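Local coordinates for IPT/TIG domain-containing protein (Bacteroides thetaiotaomicron, PDB 3TC9) that is of unknown function but probably serves as an auxiliary nutrient-binding protein, joining an immunoglobulin-like IPT/TIG domain to a six-bladed beta-propeller, at residues Ala139-Phe144 and His274-Pro279; Asp145-Asn150 and Leu210-Gly215; His151-Gly156 and Asp191-Thr196; Ile184-Glu189 and Ser214-Ile219. One frame throughout, in Å; residues are numbered along the deposited sequence. Where two conformers were deposited one is given.

Contact 1 (Ala139-Phe144 and His274-Pro279). With EDO (1,2-ethanediol), chain U.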
# COMPACT_ATOMS: atom_id res chain seq x y z
N ALA B 139 17.38 0.27 -24.33
CA ALA B 139 16.52 -0.42 -23.36
C ALA B 139 15.11 0.08 -23.61
O ALA B 139 14.60 0.94 -22.89
CB ALA B 139 16.98 -0.17 -21.93
N VAL B 140 14.53 -0.40 -24.74
CA VAL B 140 13.22 0.05 -25.25
C VAL B 140 12.05 -0.66 -24.55
O VAL B 140 10.92 -0.16 -24.59
CB VAL B 140 13.11 -0.07 -26.79
CG1 VAL B 140 14.26 0.66 -27.48
CG2 VAL B 140 13.02 -1.53 -27.28
N TRP B 141 12.32 -1.81 -23.92
CA TRP B 141 11.29 -2.58 -23.25
C TRP B 141 11.92 -3.29 -22.10
O TRP B 141 12.96 -3.92 -22.27
CB TRP B 141 10.61 -3.57 -24.23
CG TRP B 141 9.23 -3.96 -23.83
CD1 TRP B 141 8.87 -5.03 -23.07
CD2 TRP B 141 8.02 -3.26 -24.15
NE1 TRP B 141 7.50 -5.06 -22.92
CE2 TRP B 141 6.95 -4.00 -23.59
CE3 TRP B 141 7.72 -2.12 -24.93
CZ2 TRP B 141 5.62 -3.61 -23.74
CZ3 TRP B 141 6.39 -1.74 -25.08
CH2 TRP B 141 5.36 -2.48 -24.49
N LEU B 142 11.36 -3.09 -20.90
CA LEU B 142 11.88 -3.68 -19.67
C LEU B 142 10.85 -4.67 -19.13
O LEU B 142 9.66 -4.35 -19.11
CB LEU B 142 12.20 -2.57 -18.64
CG LEU B 142 13.43 -1.72 -18.93
CD1 LEU B 142 13.40 -0.40 -18.17
CD2 LEU B 142 14.69 -2.43 -18.55
N SER B 143 11.30 -5.89 -18.73
CA SER B 143 10.41 -6.94 -18.25
C SER B 143 11.11 -7.87 -17.26
O SER B 143 12.15 -8.46 -17.58
CB SER B 143 9.87 -7.76 -19.42
OG SER B 143 9.08 -8.85 -18.99
N PHE B 144 10.52 -7.99 -16.07
CA PHE B 144 11.01 -8.90 -15.04
C PHE B 144 10.66 -10.33 -15.42
O PHE B 144 9.65 -10.58 -16.07
CB PHE B 144 10.38 -8.57 -13.67
CG PHE B 144 11.12 -7.51 -12.91
CD1 PHE B 144 12.37 -7.77 -12.35
CD2 PHE B 144 10.59 -6.22 -12.79
CE1 PHE B 144 13.08 -6.77 -11.69
CE2 PHE B 144 11.30 -5.22 -12.11
CZ PHE B 144 12.54 -5.50 -11.57
N HIS B 274 1.67 -0.83 -29.71
CA HIS B 274 1.85 -2.00 -28.86
C HIS B 274 0.58 -2.15 -28.00
O HIS B 274 -0.24 -1.23 -27.92
CB HIS B 274 3.16 -1.98 -28.05
CG HIS B 274 3.34 -0.79 -27.16
ND1 HIS B 274 2.79 -0.75 -25.90
CD2 HIS B 274 4.04 0.34 -27.37
CE1 HIS B 274 3.15 0.41 -25.38
NE2 HIS B 274 3.89 1.11 -26.24
N ILE B 275 0.39 -3.36 -27.45
CA ILE B 275 -0.75 -3.78 -26.63
C ILE B 275 -0.19 -4.11 -25.24
O ILE B 275 0.81 -4.82 -25.13
CB ILE B 275 -1.49 -5.00 -27.27
CG1 ILE B 275 -1.96 -4.70 -28.72
CG2 ILE B 275 -2.66 -5.50 -26.37
CD1 ILE B 275 -2.23 -5.95 -29.61
N GLN B 276 -0.79 -3.55 -24.21
CA GLN B 276 -0.40 -3.76 -22.83
C GLN B 276 -1.63 -4.03 -22.01
O GLN B 276 -2.50 -3.16 -21.90
CB GLN B 276 0.38 -2.57 -22.30
CG GLN B 276 1.72 -2.39 -22.99
CD GLN B 276 2.69 -1.65 -22.15
OE1 GLN B 276 3.08 -0.52 -22.48
NE2 GLN B 276 3.10 -2.27 -21.07
N PHE B 277 -1.71 -5.24 -21.44
CA PHE B 277 -2.83 -5.67 -20.62
C PHE B 277 -2.73 -5.19 -19.21
O PHE B 277 -1.67 -5.28 -18.58
CB PHE B 277 -2.93 -7.21 -20.58
CG PHE B 277 -3.64 -7.84 -21.74
CD1 PHE B 277 -5.02 -7.81 -21.83
CD2 PHE B 277 -2.92 -8.49 -22.74
CE1 PHE B 277 -5.68 -8.39 -22.92
CE2 PHE B 277 -3.58 -9.07 -23.83
CZ PHE B 277 -4.95 -9.02 -23.91
N HIS B 278 -3.90 -4.81 -18.65
CA HIS B 278 -4.05 -4.48 -17.24
C HIS B 278 -3.82 -5.80 -16.45
O HIS B 278 -4.19 -6.86 -16.97
CB HIS B 278 -5.46 -3.90 -17.04
CG HIS B 278 -5.79 -3.52 -15.63
ND1 HIS B 278 -6.23 -4.45 -14.72
CD2 HIS B 278 -5.75 -2.31 -15.04
CE1 HIS B 278 -6.41 -3.78 -13.59
NE2 HIS B 278 -6.14 -2.49 -13.75
N PRO B 279 -3.22 -5.77 -15.22
CA PRO B 279 -2.95 -7.02 -14.47
C PRO B 279 -4.14 -7.99 -14.27
O PRO B 279 -3.92 -9.21 -14.15
CB PRO B 279 -2.47 -6.51 -13.11
CG PRO B 279 -1.89 -5.17 -13.41
CD PRO B 279 -2.69 -4.58 -14.50
C1 EDO U . 9.34 0.05 -28.40
O1 EDO U . 8.97 -1.32 -28.32
C2 EDO U . 8.68 0.75 -27.23
O2 EDO U . 9.67 1.33 -26.37

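Contact 2 (Asp145-Asn150 and Leu210-Gly215)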
# COMPACT_ATOMS: atom_id res chain seq x y z
N ASP B 145 11.48 -11.28 -14.99
CA ASP B 145 11.16 -12.69 -15.14
C ASP B 145 10.05 -12.98 -14.11
O ASP B 145 10.26 -12.69 -12.93
CB ASP B 145 12.42 -13.55 -14.91
CG ASP B 145 12.24 -15.06 -14.99
OD1 ASP B 145 11.07 -15.53 -14.97
OD2 ASP B 145 13.26 -15.77 -15.02
N PRO B 146 8.84 -13.46 -14.53
CA PRO B 146 7.78 -13.71 -13.55
C PRO B 146 8.16 -14.73 -12.47
O PRO B 146 7.58 -14.68 -11.38
CB PRO B 146 6.61 -14.23 -14.41
CG PRO B 146 6.91 -13.73 -15.79
CD PRO B 146 8.39 -13.82 -15.90
N LYS B 147 9.13 -15.63 -12.75
CA LYS B 147 9.58 -16.67 -11.82
C LYS B 147 10.83 -16.27 -11.05
O LYS B 147 11.29 -17.01 -10.17
CB LYS B 147 9.82 -18.00 -12.55
CG LYS B 147 8.60 -18.58 -13.27
CD LYS B 147 7.61 -19.20 -12.32
CE LYS B 147 6.53 -19.95 -13.04
NZ LYS B 147 5.42 -20.22 -12.13
N ASN B 148 11.41 -15.12 -11.40
CA ASN B 148 12.61 -14.64 -10.71
C ASN B 148 12.66 -13.12 -10.75
O ASN B 148 13.08 -12.53 -11.75
CB ASN B 148 13.89 -15.25 -11.29
CG ASN B 148 15.10 -15.04 -10.43
OD1 ASN B 148 15.12 -14.25 -9.48
ND2 ASN B 148 16.15 -15.78 -10.73
N HIS B 149 12.24 -12.49 -9.64
CA HIS B 149 12.21 -11.05 -9.50
C HIS B 149 13.62 -10.44 -9.38
O HIS B 149 13.76 -9.20 -9.33
CB HIS B 149 11.31 -10.64 -8.32
CG HIS B 149 10.79 -9.25 -8.47
ND1 HIS B 149 9.99 -8.88 -9.55
CD2 HIS B 149 11.03 -8.16 -7.72
CE1 HIS B 149 9.77 -7.59 -9.40
NE2 HIS B 149 10.38 -7.11 -8.31
N ASN B 150 14.68 -11.27 -9.39
CA ASN B 150 16.04 -10.74 -9.39
C ASN B 150 16.54 -10.57 -10.80
O ASN B 150 17.62 -10.00 -10.99
CB ASN B 150 17.01 -11.61 -8.58
CG ASN B 150 16.77 -11.56 -7.10
OD1 ASN B 150 16.38 -10.52 -6.53
ND2 ASN B 150 16.96 -12.69 -6.44
N LEU B 210 12.18 -17.83 -26.69
CA LEU B 210 13.44 -18.16 -26.01
C LEU B 210 13.10 -19.01 -24.80
O LEU B 210 12.46 -18.54 -23.86
CB LEU B 210 14.24 -16.90 -25.60
CG LEU B 210 14.92 -16.08 -26.70
CD1 LEU B 210 15.49 -14.83 -26.14
CD2 LEU B 210 16.07 -16.82 -27.33
N THR B 211 13.49 -20.28 -24.87
CA THR B 211 13.27 -21.31 -23.86
C THR B 211 14.07 -21.02 -22.55
O THR B 211 15.22 -20.60 -22.60
CB THR B 211 13.61 -22.68 -24.48
OG1 THR B 211 13.77 -23.65 -23.45
CG2 THR B 211 14.87 -22.64 -25.37
N ARG B 212 13.42 -21.27 -21.38
CA ARG B 212 14.00 -21.09 -20.04
C ARG B 212 15.11 -22.13 -19.79
O ARG B 212 16.10 -21.84 -19.12
CB ARG B 212 12.90 -21.21 -18.96
CG ARG B 212 13.40 -21.05 -17.52
CD ARG B 212 12.29 -21.23 -16.49
NE ARG B 212 11.33 -20.12 -16.51
CZ ARG B 212 11.54 -18.94 -15.95
NH1 ARG B 212 12.67 -18.69 -15.31
NH2 ARG B 212 10.62 -17.99 -16.03
N GLU B 213 14.91 -23.34 -20.35
CA GLU B 213 15.79 -24.52 -20.31
C GLU B 213 17.21 -24.20 -20.79
O GLU B 213 18.16 -24.82 -20.30
CB GLU B 213 15.23 -25.69 -21.16
CG GLU B 213 13.75 -26.00 -20.97
CD GLU B 213 13.03 -26.66 -22.14
OE1 GLU B 213 13.62 -26.81 -23.23
OE2 GLU B 213 11.84 -27.01 -21.96
N SER B 214 17.36 -23.26 -21.73
CA SER B 214 18.64 -22.84 -22.31
C SER B 214 19.18 -21.54 -21.69
O SER B 214 20.18 -20.99 -22.18
CB SER B 214 18.47 -22.64 -23.81
OG SER B 214 17.69 -21.49 -24.09
N GLY B 215 18.52 -21.06 -20.64
CA GLY B 215 18.88 -19.81 -19.99
C GLY B 215 18.50 -18.61 -20.84
O GLY B 215 19.11 -17.55 -20.72

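Contact 3 (His151-Gly156 and Asp191-Thr196)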
# COMPACT_ATOMS: atom_id res chain seq x y z
N HIS B 151 15.79 -11.07 -11.79
CA HIS B 151 16.17 -11.03 -13.19
C HIS B 151 15.29 -10.06 -13.97
O HIS B 151 14.09 -10.28 -14.14
CB HIS B 151 16.13 -12.44 -13.80
CG HIS B 151 17.21 -13.35 -13.27
ND1 HIS B 151 17.30 -14.67 -13.65
CD2 HIS B 151 18.21 -13.08 -12.40
CE1 HIS B 151 18.36 -15.15 -13.03
NE2 HIS B 151 18.92 -14.24 -12.24
N LEU B 152 15.89 -8.96 -14.40
CA LEU B 152 15.23 -7.92 -15.19
C LEU B 152 15.78 -7.97 -16.62
O LEU B 152 16.96 -7.71 -16.84
CB LEU B 152 15.42 -6.53 -14.54
CG LEU B 152 14.88 -5.30 -15.32
CD1 LEU B 152 13.37 -5.42 -15.56
CD2 LEU B 152 15.23 -4.03 -14.60
N TYR B 153 14.92 -8.32 -17.58
CA TYR B 153 15.32 -8.39 -18.98
C TYR B 153 14.98 -7.10 -19.70
O TYR B 153 14.02 -6.40 -19.33
CB TYR B 153 14.66 -9.59 -19.69
CG TYR B 153 15.21 -10.92 -19.22
CD1 TYR B 153 16.34 -11.47 -19.80
CD2 TYR B 153 14.63 -11.60 -18.15
CE1 TYR B 153 16.88 -12.67 -19.35
CE2 TYR B 153 15.14 -12.82 -17.71
CZ TYR B 153 16.26 -13.36 -18.32
OH TYR B 153 16.78 -14.55 -17.88
N LEU B 154 15.76 -6.80 -20.75
CA LEU B 154 15.57 -5.62 -21.59
C LEU B 154 15.87 -5.98 -23.05
O LEU B 154 16.72 -6.84 -23.30
CB LEU B 154 16.43 -4.42 -21.12
CG LEU B 154 17.99 -4.50 -21.22
CD1 LEU B 154 18.51 -4.02 -22.60
CD2 LEU B 154 18.64 -3.61 -20.19
N VAL B 155 15.21 -5.31 -24.00
CA VAL B 155 15.45 -5.44 -25.43
C VAL B 155 15.85 -4.05 -25.89
O VAL B 155 15.41 -3.08 -25.30
CB VAL B 155 14.30 -6.08 -26.26
CG1 VAL B 155 14.13 -7.55 -25.93
CG2 VAL B 155 12.98 -5.32 -26.11
N GLY B 156 16.71 -3.96 -26.91
CA GLY B 156 17.25 -2.68 -27.33
C GLY B 156 17.22 -2.37 -28.80
O GLY B 156 18.16 -1.74 -29.29
N ASP B 191 7.74 -20.54 -19.07
CA ASP B 191 8.76 -21.49 -19.54
C ASP B 191 9.46 -20.90 -20.75
O ASP B 191 10.55 -21.35 -21.10
CB ASP B 191 8.13 -22.85 -19.90
N SER B 192 8.83 -19.88 -21.38
CA SER B 192 9.35 -19.22 -22.57
C SER B 192 9.18 -17.71 -22.55
O SER B 192 8.21 -17.16 -22.03
CB SER B 192 8.68 -19.78 -23.81
OG SER B 192 8.88 -21.19 -23.93
N MSE B 193 10.13 -17.04 -23.20
CA MSE B 193 10.14 -15.60 -23.37
C MSE B 193 9.87 -15.31 -24.86
O MSE B 193 10.57 -15.83 -25.73
CB MSE B 193 11.48 -15.04 -22.88
CG MSE B 193 11.79 -13.65 -23.39
SE MSE B 193 13.20 -12.83 -22.38
CE MSE B 193 14.63 -13.82 -22.98
N ILE B 194 8.86 -14.49 -25.14
CA ILE B 194 8.52 -14.11 -26.50
C ILE B 194 9.21 -12.79 -26.84
O ILE B 194 8.96 -11.78 -26.18
CB ILE B 194 6.99 -14.01 -26.75
CG1 ILE B 194 6.11 -15.05 -25.97
CG2 ILE B 194 6.66 -13.84 -28.25
CD1 ILE B 194 6.08 -16.41 -26.44
N ILE B 195 10.04 -12.81 -27.89
CA ILE B 195 10.79 -11.66 -28.39
C ILE B 195 10.21 -11.29 -29.76
O ILE B 195 10.12 -12.14 -30.64
CB ILE B 195 12.31 -12.04 -28.43
CG1 ILE B 195 12.90 -12.21 -27.00
CG2 ILE B 195 13.17 -11.11 -29.27
CD1 ILE B 195 12.70 -11.06 -26.02
N THR B 196 9.78 -10.03 -29.91
CA THR B 196 9.15 -9.52 -31.13
C THR B 196 10.12 -8.66 -31.96
O THR B 196 10.69 -7.70 -31.43
CB THR B 196 7.89 -8.74 -30.76
OG1 THR B 196 7.02 -9.63 -30.06
CG2 THR B 196 7.17 -8.20 -31.97

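Contact 4 (Ile184-Glu189 and Ser214-Ile219)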
# COMPACT_ATOMS: atom_id res chain seq x y z
N ILE B 184 9.04 -7.69 -25.18
CA ILE B 184 9.21 -8.90 -24.39
C ILE B 184 7.91 -9.21 -23.71
O ILE B 184 7.34 -8.34 -23.04
CB ILE B 184 10.32 -8.82 -23.29
CG1 ILE B 184 11.59 -8.12 -23.72
CG2 ILE B 184 10.58 -10.19 -22.59
CD1 ILE B 184 12.14 -7.23 -22.64
N CYS B 185 7.48 -10.45 -23.83
CA CYS B 185 6.37 -10.95 -23.04
C CYS B 185 6.62 -12.44 -22.73
O CYS B 185 7.64 -13.00 -23.15
CB CYS B 185 5.00 -10.69 -23.67
SG CYS B 185 4.73 -11.44 -25.29
N TRP B 186 5.79 -13.01 -21.87
CA TRP B 186 6.01 -14.35 -21.35
C TRP B 186 4.81 -15.21 -21.55
O TRP B 186 3.67 -14.72 -21.51
CB TRP B 186 6.34 -14.26 -19.85
CG TRP B 186 7.52 -13.38 -19.54
CD1 TRP B 186 7.53 -12.03 -19.38
CD2 TRP B 186 8.88 -13.82 -19.37
NE1 TRP B 186 8.81 -11.59 -19.12
CE2 TRP B 186 9.66 -12.67 -19.11
CE3 TRP B 186 9.51 -15.07 -19.41
CZ2 TRP B 186 11.04 -12.73 -18.90
CZ3 TRP B 186 10.87 -15.13 -19.19
CH2 TRP B 186 11.62 -13.97 -18.92
N THR B 187 5.04 -16.53 -21.70
CA THR B 187 3.98 -17.52 -21.76
C THR B 187 3.42 -17.61 -20.35
O THR B 187 4.12 -17.27 -19.38
CB THR B 187 4.52 -18.85 -22.29
OG1 THR B 187 5.61 -19.25 -21.47
CG2 THR B 187 4.96 -18.77 -23.74
N HIS B 188 2.15 -18.02 -20.22
CA HIS B 188 1.49 -18.09 -18.92
C HIS B 188 2.30 -18.85 -17.87
O HIS B 188 2.34 -18.41 -16.72
CB HIS B 188 0.08 -18.68 -19.02
CG HIS B 188 -0.71 -18.49 -17.75
ND1 HIS B 188 -1.15 -19.57 -17.01
CD2 HIS B 188 -1.01 -17.35 -17.07
CE1 HIS B 188 -1.73 -19.07 -15.93
NE2 HIS B 188 -1.64 -17.74 -15.90
N GLU B 189 2.97 -19.95 -18.26
CA GLU B 189 3.77 -20.75 -17.33
C GLU B 189 5.21 -20.18 -17.15
O GLU B 189 5.92 -20.59 -16.22
CB GLU B 189 3.80 -22.23 -17.75
CG GLU B 189 4.56 -22.54 -19.03
CD GLU B 189 3.98 -22.14 -20.37
OE1 GLU B 189 2.77 -21.83 -20.46
OE2 GLU B 189 4.76 -22.15 -21.36
N SER B 214 17.36 -23.26 -21.73
CA SER B 214 18.64 -22.84 -22.31
C SER B 214 19.18 -21.54 -21.69
O SER B 214 20.18 -20.99 -22.18
CB SER B 214 18.47 -22.64 -23.81
OG SER B 214 17.69 -21.49 -24.09
N GLY B 215 18.52 -21.06 -20.64
CA GLY B 215 18.88 -19.81 -19.99
C GLY B 215 18.50 -18.61 -20.84
O GLY B 215 19.11 -17.55 -20.72
N PHE B 216 17.48 -18.81 -21.70
CA PHE B 216 16.90 -17.86 -22.65
C PHE B 216 17.93 -17.48 -23.74
O PHE B 216 17.92 -16.35 -24.25
CB PHE B 216 16.32 -16.62 -21.94
CG PHE B 216 15.29 -16.94 -20.88
CD1 PHE B 216 13.98 -17.25 -21.23
CD2 PHE B 216 15.64 -16.99 -19.53
CE1 PHE B 216 13.04 -17.58 -20.25
CE2 PHE B 216 14.70 -17.32 -18.55
CZ PHE B 216 13.40 -17.60 -18.92
N LYS B 217 18.78 -18.44 -24.17
CA LYS B 217 19.80 -18.18 -25.18
C LYS B 217 19.52 -18.90 -26.54
O LYS B 217 19.97 -18.37 -27.57
CB LYS B 217 21.21 -18.52 -24.66
CG LYS B 217 21.66 -17.61 -23.50
CD LYS B 217 23.13 -17.27 -23.59
CE LYS B 217 23.90 -17.63 -22.34
NZ LYS B 217 24.12 -19.10 -22.23
N VAL B 218 18.79 -20.05 -26.55
CA VAL B 218 18.42 -20.78 -27.78
C VAL B 218 17.07 -20.23 -28.29
O VAL B 218 16.09 -20.19 -27.54
CB VAL B 218 18.40 -22.32 -27.57
CG1 VAL B 218 17.84 -23.06 -28.80
CG2 VAL B 218 19.78 -22.84 -27.21
N ILE B 219 17.03 -19.78 -29.56
CA ILE B 219 15.87 -19.18 -30.22
C ILE B 219 15.14 -20.16 -31.15
O ILE B 219 15.74 -21.08 -31.71
CB ILE B 219 16.33 -17.92 -31.01
CG1 ILE B 219 15.23 -16.88 -31.15
CG2 ILE B 219 17.06 -18.24 -32.35
CD1 ILE B 219 15.76 -15.50 -31.25

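Contact 1 (Ala139-Phe144 and His274-Pro279)
Trp-141 and His-274 stand on strands 141-145 and 273-277 with their CA atoms 11.0 Å apart, too far for the two backbones to bond, so the gap between the sheets is crossed by side chains alone. With CG opposite the backbone N (chi1 -156°), the indole of Trp-141 extends away from its own strand, and the outer rim of its six-membered ring meets the face of His-274. Trp-141 CZ3 stands over the middle of the imidazole, and Trp-141 CH2 comes within 3.4 Å of His-274 ND1. The planes are turned by 83° and the centroids of the six-membered ring and the imidazole lie 4.8 Å apart: a T-shaped stack with tryptophan as the edge. This describes one of two conformers modelled for His-274, whose NE2 is bonded to the carbonyl of Arg-335.

Gln-276, two residues further along, points back at the indole from the same strand as His-274. Its amide, inclined at 53° to the ring, puts OE1 3.6 Å from Trp-141 CH2, and the same oxygen accepts from the backbone N of Gly-337, which helps to fix the amide. A long, flat tryptophan suits this place because it spans the distance while offering C-H groups to both partners. Beside it a 1,2-ethanediol molecule, probably from the crystallisation liquor, donates from O2 to Val-140 O at 2.6 Å; Arg-182 O and Arg-335 NH1 bind it too. Strands 141-145 and 273-277 are the innermost of blades three steps apart in the chain, facing each other across the centre of a six-bladed beta-propeller.

Contact 2 (Asp145-Asn150 and Leu210-Gly215)
Asp-145 and Arg-212 form a salt bridge between turns at the ends of two successive propeller blades, where strand 141-145 gives way to a type I beta turn (Asp-145 to Asn-148) and strand 205-211 to the turn before strand 219-224. Arg-212 reaches across end-on with both terminal nitrogens, one to each carboxylate oxygen. The bond from Arg-212 NH2 to Asp-145 OD1 is 2.7 Å long and nearly straight at 177°; that from Arg-212 NH1 to Asp-145 OD2, received on the syn lone pair, is 3.0 Å. Carboxylate and guanidinium are twisted by 31°, so the fork is not quite flat. Asp-145 OD1 also closes an Asx turn by accepting from Lys-147 N at 2.9 Å, this donor standing above the carboxylate plane.

Lys-147 lays only its aliphatic root on Arg-212: CG sits over one guanidinium face, 3.5 Å from Arg-212 NH2, and a bend at chi2 (-75°) carries the amine away, leaving NZ 6.9 Å from that nitrogen. Arginine suits the place through length and multiple donors, since NH2 also bonds Ala-190 O. Three donors on a buried carboxylate imply that Asp-145 is probably ionised and that its rotation is fixed.

Contact 3 (His151-Gly156 and Asp191-Thr196)
Val-155 and Ile-195 make the closer half of a contact between neighbouring propeller blades, and Tyr-153 and Met-193 the wider half. Strands 151-156 and 192-197, each the second of its own sheet counted from the edge strands 141-145 and 181-186, run in roughly the same sense but splay apart. The CA atoms of Val-155 and Ile-195 are 8.3 Å from each other, those of Tyr-153 and Met-193 9.9 Å. At the close end Val-155 CG1 touches Ile-195 CD1 at 3.8 Å, methyl against methyl, the two side chains lying alongside each other and pointing opposite ways. Ile-195 reaches over because CG1 lies opposite the carbonyl carbon (chi1 -68°), with CD1 at the tip of that branch. Short branched residues suit this narrow gap; Val-181 and Ile-184 of strand 181-186 pack there too.

Toward the other end the widening gap is filled by longer side chains. Met-193, a selenomethionine in the crystal, extends its chain to set SE over one face of the Tyr-153 ring, offset toward the rim. Met-193 SE lies 4.5 Å from the Tyr-153 ring centroid, 22° off the normal, and 4.2 Å from Tyr-153 CG: a Met-aromatic contact, in which a polarisable, flexible chain can follow a flat surface. Phe-216 adds an edge-to-face partner to the same tyrosine. Beyond this pair the strands no longer meet, and Ser-192 and His-151 are partly exposed. Apolar side chains interleaved between the faces of successive sheets, without bonds between their backbones, are characteristic of adjoining blades in a beta-propeller.

Contact 4 (Ile184-Glu189 and Ser214-Ile219)
Trp-186 and Phe-216 meet edge to face inside one blade of the beta-propeller, the four-stranded antiparallel sheet 181-186, 192-197, 205-211 and 219-224. Trp-186 ends the first of these strands, while Phe-216 belongs to the turn joining the third to the fourth. That turn begins at Ser-214, whose OG accepts from Lys-217 N at 3.2 Å and from Val-218 N at 3.1 Å, an ST motif; the same hydroxyl donates to Thr-211 O. A serine suits the spot because one small group can tie together both limbs of a tight loop.

Gly-215 follows with a positive phi (73°), a conformation glycine adopts readily. Phe-216 is also positive in phi (65°), which is less usual for a residue with a side chain; here it goes with the turn of the chain, and the side chain, its CG opposite the carbonyl carbon, points toward Trp-186. The ring is buried among Met-193, Val-174 and Asp-145. Lys-217 then faces solvent, as suits its charge, Val-218 is likewise exposed, and Ile-219 opens the outermost strand, where it packs on Tyr-175.

Across from Phe-216 the indole is held at its far side, NE1 being bonded to Ser-143 OG, while the six-membered ring, on the other side, meets the phenyl group. The ring planes of Trp-186 and Phe-216 stand at 89°, with centroids 5.3 Å apart, and the tryptophan supplies the edge of this offset T-shaped pair. Trp-186 CZ3, at the corner of the ring, lies 3.4 Å from Phe-216 CE1 and 3.5 Å from Phe-216 CZ.

Overall arrangement
Contact 1 is the most central, a buried bridge between innermost strands of blades three steps apart, where aromatic and amide groups span a wide gap beside a bound diol. Contacts 2 and 3 join the first of these blades to its sequence neighbour: contact 3 in the apolar core between the sheets, contact 2 at the partly exposed rim, where ionic and turn-forming bonds dominate. Contact 4, also buried, lies within that second blade; it abuts contact 3, and its segment 214-219 overlaps 210-215 of contact 2 at Ser-214 and Gly-215. Ser-143 and Trp-186, bonded to each other, connect contacts 1 and 4.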